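PDB 4R2F: extracellular solute-binding protein family 1 from Arthrobacter chlorophenolicus, which probably serves as the sugar-binding component of a bacterial transport system, and holds the disaccharide laminaribiose in its ligand pocket. Local coordinates for residues D175-K187 and E236-V249. Numbering follows the deposited sequence.
Sequences DWASLLEAGKKLK and EAVEFLLELVSNGV
With CG trans to its backbone N (chi1 180°), Phe240 sends its ring across to the other helix, where Trp176, whose CG lies beside its own N and anti to the carbonyl carbon, lays its indole over one face. The pair forms an offset stack, the phenyl ring and the five-membered ring being inclined by 15° with centroids 4.7 Å apart. Trp176 CB sits over the same phenyl face in a CH-pi contact, 3.9 Å from the ring centroid, while the benzo part of the indole runs on past Phe240 CB until CH2 meets Ala237 CB at 3.8 Å. Leu244 of the same helix as Phe240 places CG over the rim of the opposite face, and Leu179 CD2 meets the ring edge in plane. An alanine in place of Phe240 would probably leave the indole without its stacking partner and open a gap between Trp176, Leu179 and Leu244.

One turn on, Leu180 splits its branches: CD1 packs on Leu244 CD2 at 3.8 Å, and CD2 touches the carboxylate of Glu243. The helices run nearly parallel, 11° apart; beyond the end of the second, the chain comes up to Gly183, where Val249 CG2 packs 3.6 Å from the glycine C. Val249 follows a Schellman motif in which Gly248 takes positive phi. Beside it, the Asn247 amide turns back to its own helix, ND2 donating nearly straight to Glu243 O (2.8 Å), a carbonyl that Asn247 N and Ser246 OG also use.

No hydrogen bond crosses between the segments: an apolar centre is flanked by the aliphatic parts of Lys184, against Asn247, and Lys187, against Asn247 and Gly248. Helix 204-215 adds Met212 against both aromatic residues, and helices 398-408 and 414-428 pack on helix 232-246 through Val238.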
ATOM      1  N   ASP A 175     -22.604  -3.357  -0.001  1.00 37.18           N
ATOM      2  CA  ASP A 175     -22.278  -3.965  -1.278  1.00 37.02           C
ATOM      3  C   ASP A 175     -22.228  -2.919  -2.356  1.00 34.96           C
ATOM      4  O   ASP A 175     -22.495  -1.739  -2.079  1.00 36.18           O
ATOM      5  CB  ASP A 175     -23.275  -5.082  -1.629  1.00 40.07           C
ATOM      6  CG  ASP A 175     -24.738  -4.613  -1.708  1.00 45.42           C
ATOM      7  OD1 ASP A 175     -25.071  -3.404  -1.764  1.00 38.94           O
ATOM      8  OD2 ASP A 175     -25.577  -5.519  -1.727  1.00 41.69           O
ATOM      9  N   TRP A 176     -21.884  -3.336  -3.573  1.00 33.87           N
ATOM     10  CA  TRP A 176     -21.692  -2.383  -4.681  1.00 41.13           C
ATOM     11  C   TRP A 176     -22.974  -1.619  -5.009  1.00 46.94           C
ATOM     12  O   TRP A 176     -22.938  -0.415  -5.226  1.00 42.27           O
ATOM     13  CB  TRP A 176     -21.152  -3.086  -5.929  1.00 36.47           C
ATOM     14  CG  TRP A 176     -19.731  -3.517  -5.781  1.00 29.93           C
ATOM     15  CD1 TRP A 176     -19.005  -3.568  -4.612  1.00 38.64           C
ATOM     16  CD2 TRP A 176     -18.853  -3.976  -6.811  1.00 33.41           C
ATOM     17  NE1 TRP A 176     -17.733  -3.995  -4.869  1.00 35.91           N
ATOM     18  CE2 TRP A 176     -17.611  -4.266  -6.205  1.00 34.24           C
ATOM     19  CE3 TRP A 176     -18.985  -4.154  -8.191  1.00 37.10           C
ATOM     20  CZ2 TRP A 176     -16.513  -4.728  -6.928  1.00 37.99           C
ATOM     21  CZ3 TRP A 176     -17.892  -4.597  -8.904  1.00 37.96           C
ATOM     22  CH2 TRP A 176     -16.674  -4.886  -8.270  1.00 45.71           C
ATOM     23  N   ALA A 177     -24.098  -2.324  -5.015  1.00 41.85           N
ATOM     24  CA  ALA A 177     -25.384  -1.722  -5.323  1.00 47.22           C
ATOM     25  C   ALA A 177     -25.724  -0.671  -4.278  1.00 38.12           C
ATOM     26  O   ALA A 177     -26.172   0.409  -4.622  1.00 37.19           O
ATOM     27  CB  ALA A 177     -26.479  -2.788  -5.398  1.00 40.88           C
ATOM     28  N   SER A 178     -25.500  -0.968  -3.002  1.00 35.86           N
ATOM     29  CA  SER A 178     -25.763   0.024  -1.980  1.00 33.25           C
ATOM     30  C   SER A 178     -24.722   1.185  -2.025  1.00 38.66           C
ATOM     31  O   SER A 178     -25.068   2.319  -1.736  1.00 38.82           O
ATOM     32  CB  SER A 178     -25.912  -0.626  -0.593  1.00 41.85           C
ATOM     33  OG  SER A 178     -24.724  -1.258  -0.135  1.00 34.10           O
ATOM     34  N   LEU A 179     -23.477   0.918  -2.430  1.00 38.29           N
ATOM     35  CA  LEU A 179     -22.482   2.001  -2.596  1.00 32.39           C
ATOM     36  C   LEU A 179     -22.952   3.028  -3.630  1.00 31.93           C
ATOM     37  O   LEU A 179     -22.906   4.246  -3.396  1.00 43.01           O
ATOM     38  CB  LEU A 179     -21.097   1.429  -2.969  1.00 32.53           C
ATOM     39  CG  LEU A 179     -19.979   2.362  -3.446  1.00 42.81           C
ATOM     40  CD1 LEU A 179     -19.758   3.485  -2.465  1.00 59.18           C
ATOM     41  CD2 LEU A 179     -18.682   1.579  -3.672  1.00 40.65           C
ATOM     42  N   LEU A 180     -23.414   2.528  -4.770  1.00 29.54           N
ATOM     43  CA  LEU A 180     -23.939   3.388  -5.844  1.00 28.79           C
ATOM     44  C   LEU A 180     -25.142   4.219  -5.403  1.00 37.01           C
ATOM     45  O   LEU A 180     -25.175   5.419  -5.643  1.00 35.14           O
ATOM     46  CB  LEU A 180     -24.306   2.556  -7.068  1.00 34.26           C
ATOM     47  CG  LEU A 180     -24.800   3.324  -8.297  1.00 37.69           C
ATOM     48  CD1 LEU A 180     -23.741   4.269  -8.841  1.00 55.59           C
ATOM     49  CD2 LEU A 180     -25.256   2.347  -9.364  1.00 64.32           C
ATOM     50  N   GLU A 181     -26.130   3.596  -4.769  1.00 34.85           N
ATOM     51  CA  GLU A 181     -27.301   4.352  -4.259  1.00 36.81           C
ATOM     52  C   GLU A 181     -26.901   5.427  -3.270  1.00 37.33           C
ATOM     53  O   GLU A 181     -27.282   6.575  -3.411  1.00 44.85           O
ATOM     54  CB  GLU A 181     -28.355   3.430  -3.605  1.00 38.88           C
ATOM     55  CG  GLU A 181     -29.133   2.581  -4.599  1.00 93.85           C
ATOM     56  CD  GLU A 181     -29.727   3.413  -5.721  1.00167.68           C
ATOM     57  OE1 GLU A 181     -30.508   4.330  -5.400  1.00 82.34           O
ATOM     58  OE2 GLU A 181     -29.401   3.168  -6.910  1.00 57.02           O
ATOM     59  N   ALA A 182     -26.126   5.058  -2.262  1.00 30.30           N
ATOM     60  CA  ALA A 182     -25.744   6.020  -1.254  1.00 38.80           C
ATOM     61  C   ALA A 182     -24.891   7.127  -1.881  1.00 37.13           C
ATOM     62  O   ALA A 182     -25.064   8.312  -1.563  1.00 32.27           O
ATOM     63  CB  ALA A 182     -24.985   5.338  -0.145  1.00 37.81           C
ATOM     64  N   GLY A 183     -23.991   6.728  -2.772  1.00 38.01           N
ATOM     65  CA  GLY A 183     -23.162   7.666  -3.516  1.00 31.33           C
ATOM     66  C   GLY A 183     -23.946   8.739  -4.251  1.00 37.97           C
ATOM     67  O   GLY A 183     -23.606   9.922  -4.169  1.00 36.51           O
ATOM     68  N   LYS A 184     -24.982   8.334  -4.986  1.00 35.06           N
ATOM     69  CA  LYS A 184     -25.891   9.308  -5.621  1.00 43.43           C
ATOM     70  C   LYS A 184     -26.501  10.314  -4.615  1.00 40.18           C
ATOM     71  O   LYS A 184     -26.653  11.489  -4.927  1.00 40.95           O
ATOM     72  CB  LYS A 184     -27.039   8.600  -6.344  1.00 48.13           C
ATOM     73  CG  LYS A 184     -26.656   7.829  -7.593  1.00 53.18           C
ATOM     74  CD  LYS A 184     -27.918   7.223  -8.190  1.00 67.68           C
ATOM     75  CE  LYS A 184     -27.613   6.220  -9.280  1.00 73.04           C
ATOM     76  NZ  LYS A 184     -28.851   5.856 -10.011  1.00108.34           N
ATOM     77  N   LYS A 185     -26.879   9.846  -3.427  1.00 41.22           N
ATOM     78  CA  LYS A 185     -27.499  10.728  -2.435  1.00 35.63           C
ATOM     79  C   LYS A 185     -26.459  11.641  -1.837  1.00 44.85           C
ATOM     80  O   LYS A 185     -26.749  12.775  -1.523  1.00 38.80           O
ATOM     81  CB  LYS A 185     -28.164   9.943  -1.309  1.00 38.17           C
ATOM     82  CG  LYS A 185     -29.304   9.045  -1.753  1.00 59.76           C
ATOM     83  CD  LYS A 185     -30.569   9.831  -2.010  1.00 76.11           C
ATOM     84  CE  LYS A 185     -31.719   8.880  -2.263  1.00 84.15           C
ATOM     85  NZ  LYS A 185     -32.966   9.639  -2.524  1.00100.28           N
ATOM     86  N   LEU A 186     -25.247  11.131  -1.662  1.00 35.54           N
ATOM     87  CA  LEU A 186     -24.167  11.929  -1.121  1.00 37.57           C
ATOM     88  C   LEU A 186     -23.796  13.017  -2.112  1.00 44.28           C
ATOM     89  O   LEU A 186     -23.551  14.158  -1.731  1.00 32.39           O
ATOM     90  CB  LEU A 186     -22.964  11.053  -0.812  1.00 41.21           C
ATOM     91  CG  LEU A 186     -23.183  10.176   0.419  1.00 34.05           C
ATOM     92  CD1 LEU A 186     -22.242   8.987   0.408  1.00 33.60           C
ATOM     93  CD2 LEU A 186     -22.997  10.993   1.691  1.00 36.85           C
ATOM     94  N   LYS A 187     -23.764  12.668  -3.388  1.00 37.72           N
ATOM     95  CA  LYS A 187     -23.536  13.668  -4.423  1.00 38.47           C
ATOM     96  C   LYS A 187     -24.596  14.768  -4.355  1.00 47.58           C
ATOM     97  O   LYS A 187     -24.295  15.944  -4.482  1.00 38.53           O
ATOM     98  CB  LYS A 187     -23.538  13.010  -5.789  1.00 36.35           C
ATOM     99  CG  LYS A 187     -23.339  13.962  -6.971  1.00 41.90           C
ATOM    100  CD  LYS A 187     -23.419  13.146  -8.255  1.00 43.44           C
ATOM    101  CE  LYS A 187     -24.338  13.747  -9.298  1.00 70.60           C
ATOM    102  NZ  LYS A 187     -23.729  14.993  -9.816  1.00 68.92           N
ATOM    103  N   GLU A 236     -16.468  -6.674 -15.093  1.00 31.83           N
ATOM    104  CA  GLU A 236     -17.527  -6.155 -14.236  1.00 30.53           C
ATOM    105  C   GLU A 236     -17.055  -5.097 -13.240  1.00 38.19           C
ATOM    106  O   GLU A 236     -17.786  -4.148 -12.957  1.00 33.21           O
ATOM    107  CB  GLU A 236     -18.123  -7.261 -13.399  1.00 43.20           C
ATOM    108  CG  GLU A 236     -19.516  -7.667 -13.749  1.00 72.90           C
ATOM    109  CD  GLU A 236     -20.073  -8.544 -12.665  1.00 69.82           C
ATOM    110  OE1 GLU A 236     -21.125  -8.186 -12.107  1.00 49.54           O
ATOM    111  OE2 GLU A 236     -19.424  -9.565 -12.347  1.00 47.52           O
ATOM    112  N   ALA A 237     -15.881  -5.326 -12.655  1.00 41.97           N
ATOM    113  CA  ALA A 237     -15.316  -4.432 -11.671  1.00 37.31           C
ATOM    114  C   ALA A 237     -15.044  -3.078 -12.308  1.00 28.24           C
ATOM    115  O   ALA A 237     -15.399  -2.043 -11.749  1.00 33.11           O
ATOM    116  CB  ALA A 237     -14.050  -5.024 -11.070  1.00 31.96           C
ATOM    117  N   VAL A 238     -14.476  -3.104 -13.511  1.00 30.05           N
ATOM    118  CA  VAL A 238     -14.173  -1.889 -14.229  1.00 41.59           C
ATOM    119  C   VAL A 238     -15.436  -1.186 -14.707  1.00 39.65           C
ATOM    120  O   VAL A 238     -15.496   0.042 -14.656  1.00 36.13           O
ATOM    121  CB  VAL A 238     -13.209  -2.137 -15.397  1.00 38.84           C
ATOM    122  CG1 VAL A 238     -13.007  -0.863 -16.218  1.00 32.77           C
ATOM    123  CG2 VAL A 238     -11.863  -2.591 -14.864  1.00 33.46           C
ATOM    124  N   GLU A 239     -16.438  -1.948 -15.144  1.00 40.31           N
ATOM    125  CA  GLU A 239     -17.742  -1.378 -15.492  1.00 46.28           C
ATOM    126  C   GLU A 239     -18.379  -0.656 -14.303  1.00 40.97           C
ATOM    127  O   GLU A 239     -19.031   0.359 -14.467  1.00 38.30           O
ATOM    128  CB  GLU A 239     -18.713  -2.455 -16.015  1.00 40.05           C
ATOM    129  CG  GLU A 239     -18.396  -2.938 -17.427  1.00 46.10           C
ATOM    130  CD  GLU A 239     -19.300  -4.071 -17.920  1.00 74.65           C
ATOM    131  OE1 GLU A 239     -19.962  -4.759 -17.107  1.00 60.00           O
ATOM    132  OE2 GLU A 239     -19.343  -4.286 -19.149  1.00 55.25           O
ATOM    133  N   PHE A 240     -18.196  -1.184 -13.102  1.00 35.63           N
ATOM    134  CA  PHE A 240     -18.780  -0.555 -11.939  1.00 39.86           C
ATOM    135  C   PHE A 240     -18.087   0.780 -11.625  1.00 27.80           C
ATOM    136  O   PHE A 240     -18.750   1.777 -11.349  1.00 35.52           O
ATOM    137  CB  PHE A 240     -18.750  -1.495 -10.752  1.00 35.51           C
ATOM    138  CG  PHE A 240     -19.335  -0.902  -9.524  1.00 32.66           C
ATOM    139  CD1 PHE A 240     -20.703  -0.633  -9.449  1.00 37.57           C
ATOM    140  CD2 PHE A 240     -18.528  -0.590  -8.440  1.00 39.09           C
ATOM    141  CE1 PHE A 240     -21.253  -0.065  -8.317  1.00 45.17           C
ATOM    142  CE2 PHE A 240     -19.085  -0.036  -7.293  1.00 41.25           C
ATOM    143  CZ  PHE A 240     -20.440   0.238  -7.237  1.00 35.03           C
ATOM    144  N   LEU A 241     -16.767   0.786 -11.696  1.00 33.61           N
ATOM    145  CA  LEU A 241     -16.003   2.011 -11.518  1.00 34.26           C
ATOM    146  C   LEU A 241     -16.402   3.070 -12.549  1.00 40.22           C
ATOM    147  O   LEU A 241     -16.635   4.222 -12.203  1.00 35.03           O
ATOM    148  CB  LEU A 241     -14.512   1.712 -11.586  1.00 29.59           C
ATOM    149  CG  LEU A 241     -14.015   0.970 -10.332  1.00 38.30           C
ATOM    150  CD1 LEU A 241     -12.703   0.243 -10.554  1.00 36.13           C
ATOM    151  CD2 LEU A 241     -13.910   1.922  -9.156  1.00 39.22           C
ATOM    152  N   LEU A 242     -16.508   2.674 -13.807  1.00 35.16           N
ATOM    153  CA  LEU A 242     -16.990   3.595 -14.850  1.00 30.43           C
ATOM    154  C   LEU A 242     -18.372   4.161 -14.562  1.00 30.23           C
ATOM    155  O   LEU A 242     -18.633   5.329 -14.845  1.00 37.11           O
ATOM    156  CB  LEU A 242     -16.998   2.907 -16.200  1.00 30.40           C
ATOM    157  CG  LEU A 242     -15.622   2.595 -16.760  1.00 31.84           C
ATOM    158  CD1 LEU A 242     -15.749   1.639 -17.958  1.00 43.29           C
ATOM    159  CD2 LEU A 242     -14.912   3.881 -17.156  1.00 38.14           C
ATOM    160  N   GLU A 243     -19.240   3.352 -13.958  1.00 30.82           N
ATOM    161  CA  GLU A 243     -20.540   3.805 -13.560  1.00 37.74           C
ATOM    162  C   GLU A 243     -20.440   4.790 -12.392  1.00 43.30           C
ATOM    163  O   GLU A 243     -21.179   5.753 -12.342  1.00 34.75           O
ATOM    164  CB  GLU A 243     -21.396   2.615 -13.164  1.00 39.48           C
ATOM    165  CG  GLU A 243     -22.883   2.866 -13.243  1.00 47.96           C
ATOM    166  CD  GLU A 243     -23.681   1.641 -12.835  1.00111.60           C
ATOM    167  OE1 GLU A 243     -24.921   1.739 -12.758  1.00 64.99           O
ATOM    168  OE2 GLU A 243     -23.074   0.578 -12.577  1.00 68.17           O
ATOM    169  N   LEU A 244     -19.565   4.533 -11.426  1.00 29.51           N
ATOM    170  CA  LEU A 244     -19.328   5.523 -10.377  1.00 36.56           C
ATOM    171  C   LEU A 244     -18.820   6.860 -10.960  1.00 32.72           C
ATOM    172  O   LEU A 244     -19.254   7.940 -10.522  1.00 31.96           O
ATOM    173  CB  LEU A 244     -18.348   5.011  -9.346  1.00 35.16           C
ATOM    174  CG  LEU A 244     -18.773   3.821  -8.505  1.00 40.16           C
ATOM    175  CD1 LEU A 244     -17.680   3.550  -7.494  1.00 39.89           C
ATOM    176  CD2 LEU A 244     -20.099   4.067  -7.819  1.00 41.02           C
ATOM    177  N   VAL A 245     -17.948   6.777 -11.974  1.00 28.60           N
ATOM    178  CA  VAL A 245     -17.431   7.964 -12.673  1.00 32.51           C
ATOM    179  C   VAL A 245     -18.520   8.721 -13.440  1.00 40.14           C
ATOM    180  O   VAL A 245     -18.623   9.953 -13.320  1.00 35.48           O
ATOM    181  CB  VAL A 245     -16.250   7.640 -13.617  1.00 32.15           C
ATOM    182  CG1 VAL A 245     -15.850   8.864 -14.446  1.00 33.13           C
ATOM    183  CG2 VAL A 245     -15.029   7.154 -12.822  1.00 31.09           C
ATOM    184  N   SER A 246     -19.350   8.004 -14.191  1.00 37.87           N
ATOM    185  CA  SER A 246     -20.415   8.659 -14.995  1.00 34.59           C
ATOM    186  C   SER A 246     -21.517   9.273 -14.133  1.00 39.15           C
ATOM    187  O   SER A 246     -22.128  10.235 -14.522  1.00 36.44           O
ATOM    188  CB  SER A 246     -21.036   7.680 -16.008  1.00 49.01           C
ATOM    189  OG  SER A 246     -21.651   6.597 -15.349  1.00 60.55           O
ATOM    190  N   ASN A 247     -21.765   8.690 -12.968  1.00 42.26           N
ATOM    191  CA  ASN A 247     -22.774   9.190 -12.035  1.00 35.30           C
ATOM    192  C   ASN A 247     -22.259  10.294 -11.083  1.00 33.44           C
ATOM    193  O   ASN A 247     -23.024  10.808 -10.271  1.00 42.04           O
ATOM    194  CB  ASN A 247     -23.348   8.005 -11.212  1.00 40.35           C
ATOM    195  CG  ASN A 247     -24.377   7.188 -11.990  1.00 62.25           C
ATOM    196  OD1 ASN A 247     -25.546   7.522 -11.994  1.00 62.45           O
ATOM    197  ND2 ASN A 247     -23.948   6.108 -12.633  1.00 43.09           N
ATOM    198  N   GLY A 248     -20.972  10.626 -11.165  1.00 33.33           N
ATOM    199  CA  GLY A 248     -20.357  11.656 -10.330  1.00 39.51           C
ATOM    200  C   GLY A 248     -20.181  11.247  -8.877  1.00 41.65           C
ATOM    201  O   GLY A 248     -20.051  12.090  -8.020  1.00 34.47           O
ATOM    202  N   VAL A 249     -20.223   9.953  -8.592  1.00 30.63           N
ATOM    203  CA  VAL A 249     -19.931   9.434  -7.237  1.00 33.77           C
ATOM    204  C   VAL A 249     -18.423   9.505  -6.993  1.00 24.01           C
ATOM    205  O   VAL A 249     -17.956   9.862  -5.905  1.00 32.83           O
ATOM    206  CB  VAL A 249     -20.456   7.993  -7.096  1.00 35.15           C
ATOM    207  CG1 VAL A 249     -19.981   7.334  -5.802  1.00 38.71           C
ATOM    208  CG2 VAL A 249     -21.980   8.007  -7.190  1.00 36.02           C
TER